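Local coordinates for probable protein phosphatase 2C 50 (Oryza sativa subsp. japonica, PDB 5ZCG) that probably removes phosphate from serine and threonine residues of target proteins as a magnesium-dependent phosphatase of the PP2C family, at residues 61-66 against 209-214; 69-74 against 115-120; 134-139 against 218-223; 183-188 against 229-234. The protein carries 5 engineered substitutions. All coordinates share one frame; numbering follows the deposited sequence.

Contact 1. Residues 61-66 against 209-214. Engineered in segment 209-214: Val210 (natural residue Ile). With MG (magnesium ion), chain F; MG (magnesium ion), chain E.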
loop_
_atom_site.group_PDB
_atom_site.type_symbol
_atom_site.label_atom_id
_atom_site.label_comp_id
_atom_site.label_asym_id
_atom_site.label_seq_id
_atom_site.Cartn_x
_atom_site.Cartn_y
_atom_site.Cartn_z
ATOM N N ASP A 61 5.983 3.191 -0.579
ATOM C CA ASP A 61 5.367 3.169 -1.901
ATOM C C ASP A 61 3.856 3.236 -1.695
ATOM O O ASP A 61 3.224 2.246 -1.325
ATOM C CB ASP A 61 5.817 1.918 -2.650
ATOM C CG ASP A 61 5.230 1.800 -4.043
ATOM O OD1 ASP A 61 4.330 2.584 -4.417
ATOM O OD2 ASP A 61 5.689 0.896 -4.769
ATOM N N GLY A 62 3.280 4.414 -1.930
ATOM C CA GLY A 62 1.851 4.581 -1.763
ATOM C C GLY A 62 1.063 4.113 -2.976
ATOM O O GLY A 62 1.543 4.133 -4.108
ATOM N N HIS A 63 -0.153 3.634 -2.713
ATOM C CA HIS A 63 -1.140 3.308 -3.735
ATOM C C HIS A 63 -2.486 3.874 -3.297
ATOM O O HIS A 63 -2.733 4.087 -2.106
ATOM C CB HIS A 63 -1.245 1.794 -3.983
ATOM C CG HIS A 63 -1.460 0.991 -2.740
ATOM N ND1 HIS A 63 -0.425 0.386 -2.057
ATOM C CD2 HIS A 63 -2.586 0.706 -2.045
ATOM C CE1 HIS A 63 -0.906 -0.240 -0.999
ATOM N NE2 HIS A 63 -2.214 -0.063 -0.968
ATOM N N GLY A 64 -3.356 4.125 -4.274
ATOM C CA GLY A 64 -4.610 4.815 -4.031
ATOM C C GLY A 64 -4.472 6.296 -3.766
ATOM O O GLY A 64 -5.488 6.984 -3.612
ATOM N N GLY A 65 -3.258 6.809 -3.744
ATOM C CA GLY A 65 -2.985 8.174 -3.343
ATOM C C GLY A 65 -1.621 8.245 -2.693
ATOM O O GLY A 65 -0.960 7.233 -2.465
ATOM N N ALA A 66 -1.202 9.470 -2.385
ATOM C CA ALA A 66 0.089 9.702 -1.749
ATOM C C ALA A 66 -0.010 9.903 -0.237
ATOM O O ALA A 66 1.027 9.994 0.429
ATOM C CB ALA A 66 0.778 10.915 -2.375
ATOM N N GLY A 209 -8.058 -10.605 -5.667
ATOM C CA GLY A 209 -7.924 -10.164 -7.040
ATOM C C GLY A 209 -7.666 -8.684 -7.204
ATOM O O GLY A 209 -7.606 -8.212 -8.343
ATOM N N VAL A 210 -7.511 -7.936 -6.110
ATOM C CA VAL A 210 -7.450 -6.475 -6.149
ATOM C C VAL A 210 -6.023 -5.957 -5.944
ATOM O O VAL A 210 -5.488 -5.239 -6.792
ATOM C CB VAL A 210 -8.422 -5.857 -5.119
ATOM C CG1 VAL A 210 -8.262 -4.341 -5.081
ATOM C CG2 VAL A 210 -9.857 -6.242 -5.441
ATOM N N LEU A 211 -5.380 -6.340 -4.844
ATOM C CA LEU A 211 -4.136 -5.725 -4.401
ATOM C C LEU A 211 -2.995 -6.718 -4.546
ATOM O O LEU A 211 -3.087 -7.853 -4.068
ATOM C CB LEU A 211 -4.254 -5.264 -2.942
ATOM C CG LEU A 211 -3.169 -4.354 -2.364
ATOM C CD1 LEU A 211 -3.343 -2.937 -2.887
ATOM C CD2 LEU A 211 -3.220 -4.367 -0.852
ATOM N N ALA A 212 -1.918 -6.283 -5.199
ATOM C CA ALA A 212 -0.798 -7.151 -5.535
ATOM C C ALA A 212 0.209 -7.282 -4.402
ATOM O O ALA A 212 1.373 -7.607 -4.655
ATOM C CB ALA A 212 -0.104 -6.650 -6.808
ATOM N N MET A 213 -0.213 -7.032 -3.168
ATOM C CA MET A 213 0.618 -7.212 -1.992
ATOM C C MET A 213 -0.251 -7.724 -0.851
ATOM O O MET A 213 -1.436 -7.393 -0.755
ATOM C CB MET A 213 1.302 -5.912 -1.564
ATOM C CG MET A 213 0.339 -4.825 -1.111
ATOM S SD MET A 213 1.226 -3.325 -0.659
ATOM C CE MET A 213 2.664 -3.555 -1.651
ATOM N N SER A 214 0.345 -8.553 0.003
ATOM C CA SER A 214 -0.373 -9.162 1.115
ATOM C C SER A 214 -0.229 -8.382 2.415
ATOM O O SER A 214 -0.948 -8.673 3.377
ATOM C CB SER A 214 0.104 -10.605 1.322
ATOM O OG SER A 214 1.515 -10.688 1.301
HETATM MG MG MG F . 2.694 3.370 -5.735
HETATM MG MG MG E . 5.421 1.164 -7.022
HETATM O O HOH W 1 3.988 -0.081 -7.153
HETATM O O HOH W 2 3.838 2.457 -7.236
HETATM O O HOH W 3 6.968 2.602 -6.912
HETATM O O HOH W 4 1.857 1.347 -6.229
HETATM O O HOH W 5 1.356 4.537 -7.186
#
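Leu211 lays its CD1 methyl over one face of the His63 imidazole, 3.9 Å from the ring centroid and 25° off the ring normal, a CH-pi contact. The methyl sits toward the rim, with NE2 its closest ring atom. Met213 comes at the same ring obliquely, its SD 3.8 Å from His63 CE1 in a sulfur-aromatic approach. The histidine faces these apolar partners because CG lies between its backbone N and carbonyl carbon (chi1 52°), while NE2 still reaches a hydrogen bond to Asp219.

The strand end that carries His63 is the Asp-Gly-His-Gly-Gly motif of PP2C phosphatases. Asp61 spreads its carboxylate across both magnesium ions: OD1 lies 2.2 Å from the magnesium of chain F and OD2 2.3 Å from that of chain E, with water 2 bridging the pair. Gly62 adds its carbonyl, O standing 2.1 Å from the chain F ion. Asp249 and Asp311 join Asp61 at the chain E ion.

Glycine suits the motif sterically. A side chain on Gly62 would run into Gly65 O, Gly64 has positive phi, and Gly65 takes backbone angles that would jam a beta carbon against the preceding carbonyl. Farther out, Ser214 OG is hydrogen-bonded to Glu188 and Ala212 O to Lys182, fixing the loop that presents Leu211 and Met213; the chain of another protein packs its backbone on His63 and Leu211.

Contact 2. Residues 69-74 against 115-120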
loop_
_atom_site.group_PDB
_atom_site.type_symbol
_atom_site.label_atom_id
_atom_site.label_comp_id
_atom_site.label_asym_id
_atom_site.label_seq_id
_atom_site.Cartn_x
_atom_site.Cartn_y
_atom_site.Cartn_z
ATOM N N ALA A 69 1.631 7.160 2.191
ATOM C CA ALA A 69 3.086 7.169 2.047
ATOM C C ALA A 69 3.704 8.399 2.709
ATOM O O ALA A 69 4.737 8.302 3.386
ATOM C CB ALA A 69 3.465 7.101 0.566
ATOM N N ASN A 70 3.079 9.568 2.531
ATOM C CA ASN A 70 3.582 10.786 3.159
ATOM C C ASN A 70 3.428 10.733 4.671
ATOM O O ASN A 70 4.318 11.182 5.412
ATOM C CB ASN A 70 2.850 12.006 2.600
ATOM C CG ASN A 70 3.245 12.314 1.172
ATOM O OD1 ASN A 70 4.272 11.843 0.689
ATOM N ND2 ASN A 70 2.427 13.102 0.488
ATOM N N TYR A 71 2.307 10.187 5.145
ATOM C CA TYR A 71 2.132 10.030 6.583
ATOM C C TYR A 71 3.204 9.116 7.161
ATOM O O TYR A 71 3.723 9.370 8.253
ATOM C CB TYR A 71 0.736 9.491 6.896
ATOM C CG TYR A 71 0.401 9.581 8.365
ATOM C CD1 TYR A 71 -0.061 10.768 8.920
ATOM C CD2 TYR A 71 0.573 8.488 9.203
ATOM C CE1 TYR A 71 -0.352 10.859 10.262
ATOM C CE2 TYR A 71 0.283 8.569 10.556
ATOM C CZ TYR A 71 -0.183 9.757 11.074
ATOM O OH TYR A 71 -0.469 9.846 12.411
ATOM N N CYS A 72 3.557 8.049 6.438
ATOM C CA CYS A 72 4.620 7.169 6.913
ATOM C C CYS A 72 5.943 7.916 6.975
ATOM O O CYS A 72 6.654 7.855 7.988
ATOM C CB CYS A 72 4.731 5.941 6.017
ATOM S SG CYS A 72 3.394 4.747 6.240
ATOM N N ARG A 73 6.261 8.664 5.908
ATOM C CA ARG A 73 7.479 9.469 5.883
ATOM C C ARG A 73 7.567 10.396 7.090
ATOM O O ARG A 73 8.652 10.605 7.642
ATOM C CB ARG A 73 7.554 10.283 4.586
ATOM C CG ARG A 73 8.621 11.373 4.605
ATOM C CD ARG A 73 8.486 12.350 3.436
ATOM N NE ARG A 73 7.339 13.239 3.587
ATOM C CZ ARG A 73 6.563 13.641 2.584
ATOM N NH1 ARG A 73 6.807 13.235 1.343
ATOM N NH2 ARG A 73 5.542 14.452 2.824
ATOM N N GLU A 74 6.438 10.972 7.504
ATOM C CA GLU A 74 6.469 11.929 8.608
ATOM C C GLU A 74 6.368 11.285 9.989
ATOM O O GLU A 74 6.833 11.882 10.967
ATOM C CB GLU A 74 5.341 12.957 8.453
ATOM C CG GLU A 74 5.367 13.709 7.128
ATOM C CD GLU A 74 6.380 14.844 7.112
ATOM O OE1 GLU A 74 6.512 15.514 6.066
ATOM O OE2 GLU A 74 7.044 15.068 8.146
ATOM N N ASP A 115 -0.404 2.381 11.496
ATOM C CA ASP A 115 -1.603 1.914 10.800
ATOM C C ASP A 115 -2.871 2.376 11.513
ATOM O O ASP A 115 -3.810 2.872 10.879
ATOM C CB ASP A 115 -1.573 0.388 10.678
ATOM C CG ASP A 115 -2.696 -0.159 9.804
ATOM O OD1 ASP A 115 -2.627 -0.002 8.562
ATOM O OD2 ASP A 115 -3.648 -0.756 10.354
ATOM N N ASP A 116 -2.902 2.240 12.845
ATOM C CA ASP A 116 -4.066 2.651 13.628
ATOM C C ASP A 116 -4.295 4.154 13.531
ATOM O O ASP A 116 -5.442 4.616 13.536
ATOM C CB ASP A 116 -3.888 2.244 15.093
ATOM C CG ASP A 116 -4.126 0.763 15.326
ATOM O OD1 ASP A 116 -4.820 0.126 14.504
ATOM O OD2 ASP A 116 -3.621 0.237 16.340
ATOM N N GLU A 117 -3.213 4.934 13.462
ATOM C CA GLU A 117 -3.365 6.371 13.268
ATOM C C GLU A 117 -3.946 6.672 11.895
ATOM O O GLU A 117 -4.804 7.553 11.755
ATOM C CB GLU A 117 -2.020 7.071 13.450
ATOM C CG GLU A 117 -1.521 7.073 14.884
ATOM C CD GLU A 117 -0.179 7.772 15.032
ATOM O OE1 GLU A 117 0.349 7.806 16.164
ATOM O OE2 GLU A 117 0.348 8.284 14.016
ATOM N N VAL A 118 -3.490 5.949 10.869
ATOM C CA VAL A 118 -3.988 6.177 9.516
ATOM C C VAL A 118 -5.476 5.870 9.443
ATOM O O VAL A 118 -6.259 6.649 8.886
ATOM C CB VAL A 118 -3.184 5.345 8.498
ATOM C CG1 VAL A 118 -3.966 5.188 7.209
ATOM C CG2 VAL A 118 -1.842 5.993 8.236
ATOM N N SER A 119 -5.898 4.755 10.042
ATOM C CA SER A 119 -7.292 4.326 9.968
ATOM C C SER A 119 -8.186 4.999 11.002
ATOM O O SER A 119 -9.383 4.695 11.048
ATOM C CB SER A 119 -7.388 2.808 10.128
ATOM O OG SER A 119 -6.849 2.383 11.368
ATOM N N GLY A 120 -7.645 5.892 11.829
ATOM C CA GLY A 120 -8.467 6.567 12.814
ATOM C C GLY A 120 -8.877 5.725 14.004
ATOM O O GLY A 120 -9.805 6.104 14.724
#
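Tyr71 and Glu117 supply the polar part of this helix-to-helix contact: the phenol OH donates to Glu117 OE2. The modelled separation of 2.4 Å is very short, so the exact length is doubtful even though the pairing is clear. OE2 lies at the ring edge, in the ring plane, while the carboxylate itself is turned 81° from that plane. Glu117 runs out extended beyond CG to reach the hydroxyl, and its other oxygen, OE1, forms a salt bridge with Arg75.

The apolar part involves the flank of the same ring. Val118 brings CG2 within 3.6 Å of Tyr71 CD2, approaching obliquely. Tyrosine suits the place because one side chain offers carbon to the valine and a donor to the carboxylate; with CG anti to the backbone N (chi1 -168°), it spans the gap between the two backbones.

Backbone bonds close the second segment in a Schellman motif, for which Gly120 provides the positive phi.

Helix 67-91 thus meets the C-terminal end of helix 99-118. Ala69 and Cys72 turn to Phe60 on strand 53-63, Ala69 also touches strand 18-28, and both Tyr71 and Glu117 touch Arg124 of strand 124-125.

Contact 3. Residues 134-139 against 218-223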
loop_
_atom_site.group_PDB
_atom_site.type_symbol
_atom_site.label_atom_id
_atom_site.label_comp_id
_atom_site.label_asym_id
_atom_site.label_seq_id
_atom_site.Cartn_x
_atom_site.Cartn_y
_atom_site.Cartn_z
ATOM N N SER A 134 -8.095 12.694 15.235
ATOM C CA SER A 134 -8.758 11.416 15.497
ATOM C C SER A 134 -9.376 10.667 14.315
ATOM O O SER A 134 -9.351 9.442 14.288
ATOM C CB SER A 134 -9.823 11.599 16.578
ATOM O OG SER A 134 -11.012 12.123 16.025
ATOM N N GLU A 135 -9.939 11.385 13.353
ATOM C CA GLU A 135 -10.574 10.738 12.217
ATOM C C GLU A 135 -9.500 10.190 11.279
ATOM O O GLU A 135 -8.343 10.610 11.345
ATOM C CB GLU A 135 -11.492 11.720 11.485
ATOM C CG GLU A 135 -10.996 13.152 11.472
ATOM C CD GLU A 135 -11.999 14.104 10.855
ATOM O OE1 GLU A 135 -13.077 13.622 10.455
ATOM O OE2 GLU A 135 -11.716 15.319 10.758
ATOM N N PRO A 136 -9.846 9.228 10.417
ATOM C CA PRO A 136 -8.828 8.634 9.535
ATOM C C PRO A 136 -8.136 9.680 8.675
ATOM O O PRO A 136 -8.725 10.698 8.300
ATOM C CB PRO A 136 -9.630 7.648 8.674
ATOM C CG PRO A 136 -10.869 7.365 9.467
ATOM C CD PRO A 136 -11.178 8.635 10.189
ATOM N N VAL A 137 -6.863 9.423 8.363
ATOM C CA VAL A 137 -6.106 10.406 7.596
ATOM C C VAL A 137 -6.658 10.524 6.182
ATOM O O VAL A 137 -6.650 11.615 5.600
ATOM C CB VAL A 137 -4.601 10.066 7.595
ATOM C CG1 VAL A 137 -4.113 9.807 9.016
ATOM C CG2 VAL A 137 -4.295 8.885 6.681
ATOM N N THR A 138 -7.177 9.436 5.619
ATOM C CA THR A 138 -7.676 9.450 4.248
ATOM C C THR A 138 -8.632 8.273 4.062
ATOM O O THR A 138 -9.025 7.613 5.030
ATOM C CB THR A 138 -6.514 9.425 3.246
ATOM O OG1 THR A 138 -7.020 9.605 1.916
ATOM C CG2 THR A 138 -5.754 8.108 3.333
ATOM N N ALA A 139 -9.002 8.010 2.809
ATOM C CA ALA A 139 -9.997 6.999 2.478
ATOM C C ALA A 139 -9.485 5.594 2.802
ATOM O O ALA A 139 -8.307 5.379 3.098
ATOM C CB ALA A 139 -10.388 7.099 1.005
ATOM N N GLY A 218 -2.281 0.905 6.054
ATOM C CA GLY A 218 -3.494 1.464 5.487
ATOM C C GLY A 218 -4.361 0.373 4.893
ATOM O O GLY A 218 -4.379 -0.742 5.421
ATOM N N ASP A 219 -5.063 0.666 3.797
ATOM C CA ASP A 219 -5.900 -0.320 3.104
ATOM C C ASP A 219 -6.850 -1.027 4.073
ATOM O O ASP A 219 -6.983 -2.254 4.062
ATOM C CB ASP A 219 -5.039 -1.350 2.367
ATOM C CG ASP A 219 -4.198 -0.736 1.266
ATOM O OD1 ASP A 219 -4.747 0.035 0.455
ATOM O OD2 ASP A 219 -2.983 -1.030 1.212
ATOM N N ARG A 220 -7.515 -0.247 4.928
ATOM C CA ARG A 220 -8.393 -0.867 5.917
ATOM C C ARG A 220 -9.580 -1.584 5.286
ATOM O O ARG A 220 -10.212 -2.399 5.966
ATOM C CB ARG A 220 -8.884 0.163 6.938
ATOM C CG ARG A 220 -9.751 1.291 6.397
ATOM C CD ARG A 220 -9.929 2.368 7.470
ATOM N NE ARG A 220 -10.696 3.529 7.015
ATOM C CZ ARG A 220 -10.159 4.662 6.566
ATOM N NH1 ARG A 220 -8.841 4.803 6.492
ATOM N NH2 ARG A 220 -10.946 5.658 6.185
ATOM N N TYR A 221 -9.881 -1.337 4.004
ATOM C CA TYR A 221 -10.964 -2.077 3.367
ATOM C C TYR A 221 -10.576 -3.509 3.033
ATOM O O TYR A 221 -11.463 -4.316 2.739
ATOM C CB TYR A 221 -11.438 -1.358 2.100
ATOM C CG TYR A 221 -10.548 -1.548 0.886
ATOM C CD1 TYR A 221 -9.211 -1.168 0.908
ATOM C CD2 TYR A 221 -11.054 -2.085 -0.291
ATOM C CE1 TYR A 221 -8.403 -1.329 -0.204
ATOM C CE2 TYR A 221 -10.252 -2.249 -1.408
ATOM C CZ TYR A 221 -8.929 -1.867 -1.359
ATOM O OH TYR A 221 -8.126 -2.028 -2.462
ATOM N N LEU A 222 -9.289 -3.848 3.103
ATOM C CA LEU A 222 -8.818 -5.194 2.807
ATOM C C LEU A 222 -8.404 -5.957 4.057
ATOM O O LEU A 222 -7.798 -7.032 3.946
ATOM C CB LEU A 222 -7.662 -5.141 1.804
ATOM C CG LEU A 222 -8.124 -4.886 0.369
ATOM C CD1 LEU A 222 -6.948 -4.745 -0.582
ATOM C CD2 LEU A 222 -9.047 -6.001 -0.089
ATOM N N LYS A 223 -8.710 -5.431 5.238
ATOM C CA LYS A 223 -8.458 -6.175 6.459
ATOM C C LYS A 223 -9.534 -7.246 6.636
ATOM O O LYS A 223 -10.672 -7.067 6.194
ATOM C CB LYS A 223 -8.448 -5.238 7.666
ATOM C CG LYS A 223 -7.202 -4.362 7.743
ATOM C CD LYS A 223 -7.246 -3.411 8.931
ATOM C CE LYS A 223 -6.197 -2.311 8.801
ATOM N NZ LYS A 223 -4.864 -2.838 8.386
#
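Thr138 O is gripped by both terminal nitrogens of Arg220. Arg220 NH2 donates over 3.0 Å to Thr138 O and lies in the carbonyl plane; Arg220 NH1 donates to the same oxygen over 3.2 Å, tilted 33° from that plane. The two N-H bonds converge end-on, and the oxygen lies practically in the guanidinium plane, at its edge.

Pro136 covers one face of that guanidinium. Its CB comes 3.4 Å from Arg220 NH2 and CG stands 3.7 Å above the plane, offset toward the rim, the pyrrolidine and the arginine chain crossing at about a right angle. The flat cation suits this place because it can offer two donors at its edge while a ring rests on its face. Arg220 starts with CG in the crowded position between the backbone N and carbonyl carbon (chi1 64°) and then extends as far as NE.

A leucine at Arg220 would be likely to leave Thr138 O without both of its donors and Pro136 without the flat group beneath it.

The clasp joins the loop before strand 143-151 to a short 3-10 turn. That turn follows directly on the Ser-Arg-Ser-Ile-Gly-Asp sequence, ending at Asp219, that is characteristic of PP2C phosphatases.

Contact 4. Residues 183-188 against 229-234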
loop_
_atom_site.group_PDB
_atom_site.type_symbol
_atom_site.label_atom_id
_atom_site.label_comp_id
_atom_site.label_asym_id
_atom_site.label_seq_id
_atom_site.Cartn_x
_atom_site.Cartn_y
_atom_site.Cartn_z
ATOM N N PRO A 183 1.122 -11.918 -2.599
ATOM C CA PRO A 183 0.008 -12.778 -2.164
ATOM C C PRO A 183 0.201 -14.253 -2.485
ATOM O O PRO A 183 -0.351 -15.105 -1.777
ATOM C CB PRO A 183 -1.197 -12.191 -2.914
ATOM C CG PRO A 183 -0.795 -10.784 -3.242
ATOM C CD PRO A 183 0.677 -10.835 -3.491
ATOM N N ASP A 184 0.960 -14.586 -3.529
ATOM C CA ASP A 184 1.184 -15.986 -3.870
ATOM C C ASP A 184 2.320 -16.624 -3.077
ATOM O O ASP A 184 2.570 -17.822 -3.250
ATOM C CB ASP A 184 1.459 -16.136 -5.367
ATOM C CG ASP A 184 2.693 -15.386 -5.813
ATOM O OD1 ASP A 184 2.844 -14.205 -5.437
ATOM O OD2 ASP A 184 3.513 -15.980 -6.547
ATOM N N ARG A 185 3.020 -15.866 -2.234
ATOM C CA ARG A 185 3.955 -16.479 -1.300
ATOM C C ARG A 185 3.203 -17.508 -0.463
ATOM O O ARG A 185 2.092 -17.244 0.005
ATOM C CB ARG A 185 4.593 -15.412 -0.407
ATOM C CG ARG A 185 6.072 -15.634 -0.117
ATOM C CD ARG A 185 6.679 -14.454 0.641
ATOM N NE ARG A 185 6.376 -14.504 2.068
ATOM C CZ ARG A 185 6.810 -13.616 2.958
ATOM N NH1 ARG A 185 7.568 -12.598 2.570
ATOM N NH2 ARG A 185 6.486 -13.744 4.235
ATOM N N LYS A 186 3.806 -18.689 -0.293
ATOM C CA LYS A 186 3.066 -19.841 0.223
ATOM C C LYS A 186 2.477 -19.560 1.600
ATOM O O LYS A 186 1.302 -19.853 1.858
ATOM C CB LYS A 186 3.980 -21.068 0.270
ATOM C CG LYS A 186 3.284 -22.335 0.748
ATOM C CD LYS A 186 4.251 -23.510 0.819
ATOM C CE LYS A 186 3.626 -24.783 0.266
ATOM N NZ LYS A 186 2.155 -24.837 0.500
ATOM N N ASP A 187 3.269 -18.959 2.489
ATOM C CA ASP A 187 2.769 -18.648 3.822
ATOM C C ASP A 187 1.727 -17.532 3.784
ATOM O O ASP A 187 0.743 -17.568 4.533
ATOM C CB ASP A 187 3.932 -18.270 4.740
ATOM C CG ASP A 187 4.773 -17.132 4.181
ATOM O OD1 ASP A 187 4.679 -16.864 2.963
ATOM O OD2 ASP A 187 5.536 -16.514 4.949
ATOM N N GLU A 188 1.904 -16.552 2.895
ATOM C CA GLU A 188 0.939 -15.457 2.814
ATOM C C GLU A 188 -0.386 -15.935 2.231
ATOM O O GLU A 188 -1.461 -15.564 2.722
ATOM C CB GLU A 188 1.512 -14.309 1.983
ATOM C CG GLU A 188 2.659 -13.564 2.649
ATOM C CD GLU A 188 2.237 -12.872 3.929
ATOM O OE1 GLU A 188 2.286 -13.513 5.003
ATOM O OE2 GLU A 188 1.850 -11.688 3.860
ATOM N N LYS A 229 1.862 -5.906 9.468
ATOM C CA LYS A 229 2.856 -6.548 10.317
ATOM C C LYS A 229 4.162 -6.682 9.552
ATOM O O LYS A 229 4.182 -7.329 8.496
ATOM C CB LYS A 229 2.384 -7.915 10.779
ATOM C CG LYS A 229 3.484 -8.753 11.421
ATOM C CD LYS A 229 2.952 -9.602 12.561
ATOM C CE LYS A 229 4.040 -10.472 13.173
ATOM N NZ LYS A 229 4.987 -9.682 14.006
ATOM N N PRO A 230 5.262 -6.121 10.039
ATOM C CA PRO A 230 6.519 -6.181 9.294
ATOM C C PRO A 230 7.289 -7.460 9.594
ATOM O O PRO A 230 7.108 -8.109 10.627
ATOM C CB PRO A 230 7.285 -4.959 9.815
ATOM C CG PRO A 230 6.825 -4.825 11.238
ATOM C CD PRO A 230 5.390 -5.337 11.282
ATOM N N GLU A 231 8.127 -7.837 8.635
ATOM C CA GLU A 231 9.137 -8.863 8.836
ATOM C C GLU A 231 10.458 -8.165 9.132
ATOM O O GLU A 231 10.842 -7.224 8.423
ATOM C CB GLU A 231 9.261 -9.777 7.616
ATOM C CG GLU A 231 8.430 -11.047 7.724
ATOM C CD GLU A 231 8.399 -11.849 6.432
ATOM O OE1 GLU A 231 9.476 -12.279 5.967
ATOM O OE2 GLU A 231 7.292 -12.045 5.883
ATOM N N VAL A 232 11.129 -8.604 10.191
ATOM C CA VAL A 232 12.292 -7.918 10.737
ATOM C C VAL A 232 13.531 -8.790 10.574
ATOM O O VAL A 232 13.485 -10.009 10.777
ATOM C CB VAL A 232 12.056 -7.551 12.216
ATOM C CG1 VAL A 232 13.232 -6.756 12.789
ATOM C CG2 VAL A 232 10.750 -6.770 12.358
ATOM N N MET A 233 14.641 -8.155 10.208
ATOM C CA MET A 233 15.934 -8.814 10.093
ATOM C C MET A 233 16.981 -7.973 10.809
ATOM O O MET A 233 17.032 -6.753 10.626
ATOM C CB MET A 233 16.320 -9.018 8.624
ATOM C CG MET A 233 17.195 -10.236 8.369
ATOM S SD MET A 233 17.404 -10.577 6.605
ATOM C CE MET A 233 15.715 -10.904 6.110
ATOM N N VAL A 234 17.789 -8.615 11.651
ATOM C CA VAL A 234 18.897 -7.969 12.349
ATOM C C VAL A 234 20.196 -8.476 11.738
ATOM O O VAL A 234 20.471 -9.681 11.769
ATOM C CB VAL A 234 18.857 -8.244 13.861
ATOM C CG1 VAL A 234 19.978 -7.489 14.562
ATOM C CG2 VAL A 234 17.506 -7.865 14.440
#
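The Arg185 guanidinium is engaged along its edge by two carboxylates, Glu231 from across the contact and Asp187 from its own segment. Glu231 OE2 lies in the guanidinium plane and is met on its syn side, although the two flat groups are turned 63° against each other. The bond from Arg185 NH2 to Glu231 OE2 is short, 2.5 Å, and straight at 179°, and it belongs to a salt bridge.

Arg185 grips Asp187 side-on with two nitrogens: its NE reaches Asp187 OD1 over 3.0 Å, using the syn lone pair of that oxygen, and its NH2 reaches Asp187 OD2, also over 3.0 Å, from a more tilted position. NH2 therefore serves both acids. The arginine chain bends at chi3 (80°) to turn its head along Asp187, while NH1 is hydrogen-bonded to the carbonyl of Asp180. Glu231 comes from the opposite direction on a chain extended beyond CG, and OE2 also accepts from His181.

Arg185 is the N-cap residue of helix 186-194, so Asp187 sits in the first turn, where a negative charge would probably be favoured; its OD1 also accepts a weak bond from Glu188 N.

With a methionine in place of Arg185, both Asp187 and Glu231 would probably lose their shared counter-charge and the Asp187 carboxylate would be freer to turn.

Asp187 OD2 and Glu231 OE2 stand 4.9 Å apart, so a cation bonded to both is likely to offset their repulsion while joining the helix start to strand 231-236.

Overall arrangement
Contacts 1, 2 and 3 lie together near the metal-bearing end of strand 53-63: the centres of contacts 2 and 3 are about 9 Å apart, those of 1 and 3 about 13 Å. Contact 4 lies farther from contacts 2 and 3, 21 to 22 Å between centres, but touches contact 1, about 16 Å away. Contacts 1 and 4 reach the same antiparallel sheet, through strands 53-63 and 231-236. Contact 1 opens first along the chain, and contact 2 opens and closes between its two segments; the segments of contact 1 alternate with those of contacts 3 and 4. Touches such as Asp115 to Gly218 and Glu188 to Ser214 join neighbouring contacts, so the magnesium site sits amid interlocked loops and helices.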